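Local coordinates for protein N-acetylgalactosaminyltransferase 7 (PDB 6IWR) that is a glycosyltransferase of the GT-A class, pairing a glycosyl transferase family 2 domain with a ricin-type beta-trefoil lectin domain in one chain, at residues G70-F75 against C137-Y142; T317-Y322 against V373-V378; H555-I560 against W589-I594. All blocks are in the same frame, centred on the assembly; numbering follows the deposited sequence.

Contact 1: G70-F75 against C137-Y142; sequences GILGNF and CKYWHY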
loop_
_atom_site.group_PDB
_atom_site.type_symbol
_atom_site.label_atom_id
_atom_site.label_comp_id
_atom_site.label_asym_id
_atom_site.label_seq_id
_atom_site.Cartn_x
_atom_site.Cartn_y
_atom_site.Cartn_z
ATOM N N GLY A 70 16.054 7.922 46.206
ATOM C CA GLY A 70 17.010 7.038 46.833
ATOM C C GLY A 70 16.436 5.888 47.635
ATOM O O GLY A 70 17.171 5.010 48.047
ATOM N N ILE A 71 15.123 5.864 47.821
ATOM C CA ILE A 71 14.472 4.780 48.545
ATOM C C ILE A 71 13.464 4.034 47.675
ATOM O O ILE A 71 12.499 4.602 47.217
ATOM C CB ILE A 71 13.759 5.331 49.783
ATOM C CG1 ILE A 71 14.681 6.302 50.502
ATOM C CG2 ILE A 71 13.296 4.216 50.698
ATOM C CD1 ILE A 71 14.245 6.626 51.901
ATOM N N LEU A 72 13.672 2.742 47.511
ATOM C CA LEU A 72 12.866 1.915 46.638
ATOM C C LEU A 72 11.547 1.591 47.275
ATOM O O LEU A 72 11.331 1.911 48.422
ATOM C CB LEU A 72 13.578 0.606 46.357
ATOM C CG LEU A 72 14.346 0.354 45.071
ATOM C CD1 LEU A 72 13.839 -0.930 44.468
ATOM C CD2 LEU A 72 14.221 1.493 44.087
ATOM N N GLY A 73 10.660 0.969 46.504
ATOM C CA GLY A 73 9.438 0.378 47.015
ATOM C C GLY A 73 8.450 1.478 46.998
ATOM O O GLY A 73 8.781 2.508 46.475
ATOM N N ASN A 74 7.266 1.295 47.563
ATOM C CA ASN A 74 6.844 0.050 48.168
ATOM C C ASN A 74 6.180 -0.932 47.239
ATOM O O ASN A 74 5.970 -2.057 47.605
ATOM C CB ASN A 74 5.899 0.329 49.328
ATOM C CG ASN A 74 4.851 1.349 48.988
ATOM O OD1 ASN A 74 5.079 2.233 48.188
ATOM N ND2 ASN A 74 3.705 1.232 49.601
ATOM N N PHE A 75 5.826 -0.512 46.041
ATOM C CA PHE A 75 5.318 -1.471 45.066
ATOM C C PHE A 75 6.364 -1.839 44.026
ATOM O O PHE A 75 6.029 -2.425 42.999
ATOM C CB PHE A 75 4.058 -0.940 44.395
ATOM C CG PHE A 75 2.846 -1.015 45.269
ATOM C CD1 PHE A 75 2.639 -0.072 46.258
ATOM C CD2 PHE A 75 1.931 -2.043 45.120
ATOM C CE1 PHE A 75 1.520 -0.131 47.071
ATOM C CE2 PHE A 75 0.819 -2.124 45.932
ATOM C CZ PHE A 75 0.609 -1.164 46.912
ATOM N N CYS A 137 10.411 6.754 38.599
ATOM C CA CYS A 137 9.201 5.999 38.831
ATOM C C CYS A 137 9.335 5.001 39.961
ATOM O O CYS A 137 8.365 4.707 40.619
ATOM C CB CYS A 137 8.741 5.313 37.549
ATOM S SG CYS A 137 7.543 6.257 36.603
ATOM N N LYS A 138 10.519 4.437 40.143
ATOM C CA LYS A 138 10.724 3.420 41.160
ATOM C C LYS A 138 10.872 3.987 42.560
ATOM O O LYS A 138 11.223 3.230 43.471
ATOM C CB LYS A 138 11.967 2.598 40.850
ATOM C CG LYS A 138 12.273 2.444 39.385
ATOM C CD LYS A 138 13.191 1.243 39.224
ATOM C CE LYS A 138 14.015 1.251 37.966
ATOM N NZ LYS A 138 14.760 -0.035 37.936
ATOM N N TYR A 139 10.640 5.282 42.773
ATOM C CA TYR A 139 10.828 5.845 44.102
ATOM C C TYR A 139 9.566 6.491 44.635
ATOM O O TYR A 139 9.634 7.295 45.567
ATOM C CB TYR A 139 12.001 6.829 44.113
ATOM C CG TYR A 139 13.295 6.138 43.777
ATOM C CD1 TYR A 139 13.868 5.197 44.642
ATOM C CD2 TYR A 139 13.922 6.381 42.573
ATOM C CE1 TYR A 139 15.051 4.532 44.308
ATOM C CE2 TYR A 139 15.088 5.742 42.236
ATOM C CZ TYR A 139 15.649 4.819 43.092
ATOM O OH TYR A 139 16.812 4.210 42.696
ATOM N N TRP A 140 8.409 6.131 44.075
ATOM C CA TRP A 140 7.120 6.589 44.577
ATOM C C TRP A 140 6.620 5.649 45.670
ATOM O O TRP A 140 6.702 4.426 45.533
ATOM C CB TRP A 140 6.095 6.665 43.444
ATOM C CG TRP A 140 6.292 7.824 42.521
ATOM C CD1 TRP A 140 6.857 7.795 41.280
ATOM C CD2 TRP A 140 5.921 9.185 42.763
ATOM N NE1 TRP A 140 6.865 9.055 40.739
ATOM C CE2 TRP A 140 6.294 9.926 41.628
ATOM C CE3 TRP A 140 5.299 9.847 43.829
ATOM C CZ2 TRP A 140 6.066 11.292 41.520
ATOM C CZ3 TRP A 140 5.075 11.215 43.725
ATOM C CH2 TRP A 140 5.455 11.922 42.575
ATOM N N HIS A 141 6.083 6.217 46.742
ATOM C CA HIS A 141 5.551 5.433 47.845
ATOM C C HIS A 141 4.043 5.634 47.952
ATOM O O HIS A 141 3.574 6.753 48.197
ATOM C CB HIS A 141 6.280 5.792 49.136
ATOM C CG HIS A 141 7.677 5.262 49.171
ATOM N ND1 HIS A 141 7.999 4.053 49.748
ATOM C CD2 HIS A 141 8.820 5.730 48.620
ATOM C CE1 HIS A 141 9.290 3.823 49.590
ATOM N NE2 HIS A 141 9.810 4.822 48.904
ATOM N N TYR A 142 3.295 4.545 47.777
ATOM C CA TYR A 142 1.848 4.558 47.628
ATOM C C TYR A 142 1.172 3.929 48.840
ATOM O O TYR A 142 1.655 2.937 49.399
ATOM C CB TYR A 142 1.396 3.795 46.364
ATOM C CG TYR A 142 2.001 4.236 45.046
ATOM C CD1 TYR A 142 3.233 3.747 44.612
ATOM C CD2 TYR A 142 1.320 5.123 44.210
ATOM C CE1 TYR A 142 3.776 4.150 43.387
ATOM C CE2 TYR A 142 1.852 5.527 42.977
ATOM C CZ TYR A 142 3.075 5.039 42.579
ATOM O OH TYR A 142 3.595 5.443 41.366
#
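The carboxamide of Asn74 reads the backbone of Tyr142 much as a neighbouring strand would, at the surface of the protein where the two-stranded antiparallel sheet of 66-67 and 140-141 gives way to a loop. A chi1 of 46° puts Asn74 CG between the backbone N and the carbonyl carbon; the amide beyond it bonds Tyr142 twice. Asn74 ND2 donates to Tyr142 O at 2.7 Å, almost straight at 170° and within the amide plane, while Tyr142 N returns a bond of 2.9 Å to a lone pair of Asn74 OD1.

A third hydrogen bond comes from the imidazole of His141, whose NE2 reaches Ile71 O at 3.2 Å from well above the carbonyl plane. The carbonyls of Ile71 and Gly73 thus meet this ring at its edge and over one face, respectively, Gly73 O lying toward the rim.

Two aromatic side chains flank these bonds. The edge of Tyr139 faces the Ile71 carbonyl, and Gly70 N sits over one ring face. Beyond Asn74, Phe75 packs on Tyr142; both rest on Ala252 of helix 251-260, and Phe75 CE1 lies 4.0 Å from Tyr142 CB.

Contact 2: T317-Y322 against V373-V378; sequences TKTEPY and VPCSRV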
loop_
_atom_site.group_PDB
_atom_site.type_symbol
_atom_site.label_atom_id
_atom_site.label_comp_id
_atom_site.label_asym_id
_atom_site.label_seq_id
_atom_site.Cartn_x
_atom_site.Cartn_y
_atom_site.Cartn_z
ATOM N N THR A 317 6.802 17.114 39.823
ATOM C CA THR A 317 7.651 15.989 39.487
ATOM C C THR A 317 7.686 15.786 37.980
ATOM O O THR A 317 6.766 16.191 37.275
ATOM C CB THR A 317 7.095 14.740 40.159
ATOM O OG1 THR A 317 7.203 14.895 41.575
ATOM C CG2 THR A 317 7.860 13.528 39.742
ATOM N N LYS A 318 8.738 15.125 37.480
ATOM C CA LYS A 318 8.727 14.725 36.075
ATOM C C LYS A 318 7.746 13.592 35.809
ATOM O O LYS A 318 7.192 13.506 34.704
ATOM C CB LYS A 318 10.117 14.290 35.609
ATOM C CG LYS A 318 11.140 15.418 35.612
ATOM C CD LYS A 318 11.868 15.559 34.278
ATOM C CE LYS A 318 12.632 14.286 33.918
ATOM N NZ LYS A 318 13.742 14.571 32.951
ATOM N N THR A 319 7.513 12.720 36.797
ATOM C CA THR A 319 6.875 11.435 36.553
ATOM C C THR A 319 5.411 11.370 36.975
ATOM O O THR A 319 4.731 10.401 36.618
ATOM C CB THR A 319 7.657 10.314 37.257
ATOM O OG1 THR A 319 8.415 10.869 38.339
ATOM C CG2 THR A 319 8.625 9.682 36.298
ATOM N N GLU A 320 4.885 12.345 37.708
ATOM C CA GLU A 320 3.520 12.159 38.200
ATOM C C GLU A 320 2.507 12.184 37.055
ATOM O O GLU A 320 2.831 12.572 35.925
ATOM C CB GLU A 320 3.165 13.226 39.224
ATOM C CG GLU A 320 3.546 14.616 38.809
ATOM C CD GLU A 320 3.370 15.587 39.937
ATOM O OE1 GLU A 320 2.448 16.424 39.880
ATOM O OE2 GLU A 320 4.135 15.479 40.911
ATOM N N PRO A 321 1.252 11.799 37.324
ATOM C CA PRO A 321 0.223 11.862 36.280
ATOM C C PRO A 321 0.194 13.235 35.636
ATOM O O PRO A 321 0.694 14.217 36.194
ATOM C CB PRO A 321 -1.072 11.579 37.042
ATOM C CG PRO A 321 -0.621 10.771 38.208
ATOM C CD PRO A 321 0.690 11.356 38.609
ATOM N N TYR A 322 -0.382 13.294 34.434
ATOM C CA TYR A 322 -0.651 14.590 33.819
ATOM C C TYR A 322 -1.959 14.538 33.032
ATOM O O TYR A 322 -2.516 13.465 32.772
ATOM C CB TYR A 322 0.527 15.059 32.949
ATOM C CG TYR A 322 0.947 14.141 31.804
ATOM C CD1 TYR A 322 0.365 14.256 30.537
ATOM C CD2 TYR A 322 1.950 13.196 31.975
ATOM C CE1 TYR A 322 0.752 13.452 29.484
ATOM C CE2 TYR A 322 2.335 12.381 30.929
ATOM C CZ TYR A 322 1.736 12.519 29.677
ATOM O OH TYR A 322 2.121 11.730 28.615
ATOM N N VAL A 373 -0.629 8.382 33.023
ATOM C CA VAL A 373 0.137 8.000 34.210
ATOM C C VAL A 373 1.514 7.498 33.784
ATOM O O VAL A 373 1.659 6.312 33.480
ATOM C CB VAL A 373 -0.624 6.944 35.035
ATOM C CG1 VAL A 373 0.126 6.587 36.309
ATOM C CG2 VAL A 373 -2.051 7.422 35.361
ATOM N N PRO A 374 2.547 8.354 33.757
ATOM C CA PRO A 374 3.869 7.914 33.276
ATOM C C PRO A 374 4.406 6.689 33.964
ATOM O O PRO A 374 5.258 5.991 33.407
ATOM C CB PRO A 374 4.761 9.131 33.578
ATOM C CG PRO A 374 3.848 10.257 33.439
ATOM C CD PRO A 374 2.569 9.785 34.097
ATOM N N CYS A 375 3.992 6.437 35.186
ATOM C CA CYS A 375 4.574 5.311 35.883
ATOM C C CYS A 375 3.791 4.032 35.652
ATOM O O CYS A 375 4.201 2.979 36.149
ATOM C CB CYS A 375 4.707 5.620 37.385
ATOM S SG CYS A 375 6.041 6.810 37.753
ATOM N N SER A 376 2.677 4.094 34.927
ATOM C CA SER A 376 1.921 2.908 34.551
ATOM C C SER A 376 2.082 2.725 33.046
ATOM O O SER A 376 1.703 3.600 32.265
ATOM C CB SER A 376 0.457 3.049 34.966
ATOM O OG SER A 376 -0.282 1.840 34.776
ATOM N N ARG A 377 2.661 1.599 32.641
ATOM C CA ARG A 377 2.999 1.350 31.248
ATOM C C ARG A 377 2.434 0.005 30.835
ATOM O O ARG A 377 2.430 -0.944 31.624
ATOM C CB ARG A 377 4.500 1.377 31.008
ATOM C CG ARG A 377 5.123 2.684 31.409
ATOM C CD ARG A 377 6.548 2.787 30.904
ATOM N NE ARG A 377 6.650 3.277 29.530
ATOM C CZ ARG A 377 7.151 4.465 29.197
ATOM N NH1 ARG A 377 7.587 5.296 30.136
ATOM N NH2 ARG A 377 7.233 4.807 27.920
ATOM N N VAL A 378 1.928 -0.058 29.609
ATOM C CA VAL A 378 1.382 -1.285 29.065
ATOM C C VAL A 378 1.811 -1.385 27.619
ATOM O O VAL A 378 1.756 -0.395 26.879
ATOM C CB VAL A 378 -0.145 -1.346 29.171
ATOM C CG1 VAL A 378 -0.624 -2.702 28.663
ATOM C CG2 VAL A 378 -0.578 -1.086 30.610
HETATM O O HOH W 1 2.999 8.470 37.179
#
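Pro374 presses its ring into the backbone of Thr319 and Glu320, and most of the packing here is of this kind: a pyrrolidine against peptide groups. Pro374 CB lies 3.3 Å from Thr319 O, and Pro374 CD is equally close to Glu320 O, so that two successive carbonyl oxygens border one ring. Pro321 lies against Val373, with Pro321 CA 4.4 Å from Val373 CA.

Side-chain packing closes the two ends. Tyr322 brings the edge of its ring to Pro374, and Tyr322 CE2 lies 3.6 Å from Pro374 CG; the tyrosine hydroxyl is hydrogen-bonded to Ala292 O. At the other end Thr319 CB meets Cys375 SG at 3.9 Å, alongside the disulfide that this sulfur forms with Cys137.

No direct hydrogen bond crosses between the segments, but a water does the work of one. It donates to Thr319 O at 2.7 Å and accepts from Cys375 N at 3.0 Å, linking a loop carbonyl to an amide of the turn. The loop has further support from Arg315, whose guanidinium binds the carbonyl oxygens of Lys318, Glu320 and Pro321.

The second segment is itself shaped by a backbone bond, Ser376 N to Val373 O at 2.8 Å. This closes a type I beta turn in which Pro374 takes the first central position, which suits the restricted phi of proline, and Cys375 the second. The turn carries the chain round the corner between strands 369-373 and 376-382, both of which run parallel to strand 264-274 in the large mixed beta-sheet of the GT-A fold.

Contact 3: H555-I560 against W589-I594; sequences HRFTHI and WEMNNI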
loop_
_atom_site.group_PDB
_atom_site.type_symbol
_atom_site.label_atom_id
_atom_site.label_comp_id
_atom_site.label_asym_id
_atom_site.label_seq_id
_atom_site.Cartn_x
_atom_site.Cartn_y
_atom_site.Cartn_z
ATOM N N HIS A 555 -18.568 27.175 -14.438
ATOM C CA HIS A 555 -18.061 25.807 -14.563
ATOM C C HIS A 555 -16.539 25.792 -14.681
ATOM O O HIS A 555 -15.980 25.016 -15.448
ATOM C CB HIS A 555 -18.683 25.100 -15.775
ATOM C CG HIS A 555 -20.181 25.054 -15.759
ATOM N ND1 HIS A 555 -20.897 24.369 -14.799
ATOM C CD2 HIS A 555 -21.103 25.599 -16.588
ATOM C CE1 HIS A 555 -22.191 24.495 -15.032
ATOM N NE2 HIS A 555 -22.343 25.233 -16.116
ATOM N N ARG A 556 -15.836 26.662 -13.957
ATOM C CA ARG A 556 -14.403 26.817 -14.144
ATOM C C ARG A 556 -13.633 26.685 -12.832
ATOM O O ARG A 556 -14.022 27.244 -11.799
ATOM C CB ARG A 556 -14.070 28.149 -14.803
ATOM C CG ARG A 556 -12.584 28.312 -14.949
ATOM C CD ARG A 556 -12.230 29.681 -15.350
ATOM N NE ARG A 556 -12.732 29.931 -16.686
ATOM C CZ ARG A 556 -12.735 31.124 -17.262
ATOM N NH1 ARG A 556 -12.264 32.184 -16.599
ATOM N NH2 ARG A 556 -13.217 31.255 -18.492
ATOM N N PHE A 557 -12.556 25.918 -12.889
ATOM C CA PHE A 557 -11.524 25.837 -11.876
ATOM C C PHE A 557 -10.284 26.489 -12.455
ATOM O O PHE A 557 -9.750 26.023 -13.468
ATOM C CB PHE A 557 -11.204 24.382 -11.511
ATOM C CG PHE A 557 -12.166 23.772 -10.550
ATOM C CD1 PHE A 557 -12.037 23.991 -9.193
ATOM C CD2 PHE A 557 -13.214 22.989 -11.000
ATOM C CE1 PHE A 557 -12.935 23.438 -8.305
ATOM C CE2 PHE A 557 -14.110 22.426 -10.107
ATOM C CZ PHE A 557 -13.966 22.654 -8.762
ATOM N N THR A 558 -9.822 27.557 -11.829
ATOM C CA THR A 558 -8.692 28.280 -12.371
ATOM C C THR A 558 -7.542 28.263 -11.370
ATOM O O THR A 558 -7.756 28.397 -10.161
ATOM C CB THR A 558 -9.106 29.700 -12.788
ATOM O OG1 THR A 558 -8.084 30.623 -12.403
ATOM C CG2 THR A 558 -10.433 30.090 -12.186
ATOM N N HIS A 559 -6.339 28.006 -11.887
ATOM C CA HIS A 559 -5.103 28.008 -11.109
ATOM C C HIS A 559 -4.615 29.435 -10.950
ATOM O O HIS A 559 -4.424 30.145 -11.938
ATOM C CB HIS A 559 -4.034 27.180 -11.813
ATOM C CG HIS A 559 -2.797 26.946 -11.003
ATOM N ND1 HIS A 559 -1.539 27.311 -11.439
ATOM C CD2 HIS A 559 -2.618 26.338 -9.807
ATOM C CE1 HIS A 559 -0.641 26.949 -10.539
ATOM N NE2 HIS A 559 -1.269 26.354 -9.540
ATOM N N ILE A 560 -4.398 29.859 -9.717
ATOM C CA ILE A 560 -4.227 31.288 -9.482
ATOM C C ILE A 560 -2.828 31.768 -9.857
ATOM O O ILE A 560 -2.698 32.815 -10.502
ATOM C CB ILE A 560 -4.534 31.652 -8.026
ATOM C CG1 ILE A 560 -5.992 31.323 -7.685
ATOM C CG2 ILE A 560 -4.244 33.108 -7.828
ATOM C CD1 ILE A 560 -6.333 31.583 -6.260
ATOM N N TRP A 589 -16.419 22.206 -15.677
ATOM C CA TRP A 589 -16.521 21.256 -14.578
ATOM C C TRP A 589 -17.684 21.638 -13.686
ATOM O O TRP A 589 -18.001 22.821 -13.551
ATOM C CB TRP A 589 -15.274 21.243 -13.697
ATOM C CG TRP A 589 -14.041 20.973 -14.416
ATOM C CD1 TRP A 589 -13.225 21.881 -15.022
ATOM C CD2 TRP A 589 -13.437 19.694 -14.603
ATOM N NE1 TRP A 589 -12.144 21.242 -15.595
ATOM C CE2 TRP A 589 -12.257 19.897 -15.352
ATOM C CE3 TRP A 589 -13.785 18.393 -14.221
ATOM C CZ2 TRP A 589 -11.434 18.856 -15.723
ATOM C CZ3 TRP A 589 -12.957 17.362 -14.581
ATOM C CH2 TRP A 589 -11.798 17.598 -15.327
ATOM N N GLU A 590 -18.299 20.638 -13.052
ATOM C CA GLU A 590 -19.243 20.852 -11.967
ATOM C C GLU A 590 -18.706 20.242 -10.678
ATOM O O GLU A 590 -17.923 19.282 -10.688
ATOM C CB GLU A 590 -20.633 20.259 -12.261
ATOM C CG GLU A 590 -20.792 19.388 -13.480
ATOM C CD GLU A 590 -22.245 18.955 -13.685
ATOM O OE1 GLU A 590 -23.079 19.328 -12.853
ATOM O OE2 GLU A 590 -22.569 18.256 -14.673
ATOM N N MET A 591 -19.137 20.802 -9.548
ATOM C CA MET A 591 -18.865 20.190 -8.251
ATOM C C MET A 591 -20.196 19.894 -7.579
ATOM O O MET A 591 -20.897 20.803 -7.124
ATOM C CB MET A 591 -17.982 21.068 -7.367
ATOM C CG MET A 591 -17.337 20.324 -6.180
ATOM S SD MET A 591 -16.149 21.393 -5.317
ATOM C CE MET A 591 -14.908 20.255 -4.721
ATOM N N ASN A 592 -20.522 18.620 -7.502
ATOM C CA ASN A 592 -21.809 18.162 -7.015
ATOM C C ASN A 592 -21.608 17.457 -5.693
ATOM O O ASN A 592 -20.688 16.639 -5.554
ATOM C CB ASN A 592 -22.454 17.232 -8.033
ATOM C CG ASN A 592 -22.471 17.837 -9.389
ATOM O OD1 ASN A 592 -22.986 18.931 -9.548
ATOM N ND2 ASN A 592 -21.849 17.177 -10.367
ATOM N N ASN A 593 -22.452 17.791 -4.729
ATOM C CA ASN A 593 -22.427 17.065 -3.470
ATOM C C ASN A 593 -22.759 15.614 -3.726
ATOM O O ASN A 593 -23.700 15.291 -4.454
ATOM C CB ASN A 593 -23.427 17.627 -2.461
ATOM C CG ASN A 593 -23.124 19.043 -2.057
ATOM O OD1 ASN A 593 -24.028 19.763 -1.651
ATOM N ND2 ASN A 593 -21.863 19.461 -2.182
ATOM N N ILE A 594 -21.977 14.742 -3.127
ATOM C CA ILE A 594 -22.311 13.335 -3.074
ATOM C C ILE A 594 -22.883 13.050 -1.693
ATOM O O ILE A 594 -22.239 13.306 -0.672
ATOM C CB ILE A 594 -21.085 12.474 -3.377
ATOM C CG1 ILE A 594 -20.579 12.863 -4.757
ATOM C CG2 ILE A 594 -21.471 11.020 -3.361
ATOM C CD1 ILE A 594 -21.662 12.833 -5.796
#
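Phe557 and Trp589 meet in an offset edge-to-face pair within the beta-trefoil lectin domain, where strands 556-559 and 589-592 run nearly perpendicular to each other. The contact sets the antiparallel pair 548-551/556-559 against the pair 476-479/589-592. The phenyl ring turns its edge toward the face of the five-membered ring of Trp589, with centroids 5.9 Å apart and planes at 74°. A chi1 of -56° puts Trp589 CG, and with it the indole, beside the backbone N. Separately, Phe557 CD2 lies 3.8 Å from Trp589 CB, close to the phenyl plane.

Met591, two residues along the same strand, approaches another part of that rim. Its SD stands 4.3 Å from Phe557 CZ, again near the plane of the ring. Further groups join this buried cluster: Phe557 also stacks with Tyr550, and both it and Trp589 touch Ile477. The indole is secured at its polar edge by a hydrogen bond from NE1 to Leu566 O, while Arg568 makes a cation-pi contact with it.

Just ahead of strand 556-559, His555 comes up against Trp589. Together with Arg556 it faces Phe551 in a G1 beta bulge. The imidazole turns its edge toward the Trp589 carbonyl, with His555 ND1 3.5 Å from Trp589 O. The backbone fixes this corner, Trp589 N donating to His555 O at 2.9 Å with an angle of 154° at the hydrogen.

Followed from the N terminus, the three contacts close loops one after another; none nests within or crosses another. Contact 1 brings the start and end of a 61-residue excursion together, one that includes helices 103-113 and 117-122. Contact 2 then closes 50 residues of the GT-A domain, among them helix 355-365. These two are neighbours, their centres about 13 Å apart, and the disulfide Cys137-Cys375 joins them, with Trp140 packing on Thr317; the N-terminal region is thereby tied to the large mixed sheet. Contact 3 closes a short, helix-free span of the lectin domain near the C terminus, its centre about 51 Å from that of contact 2.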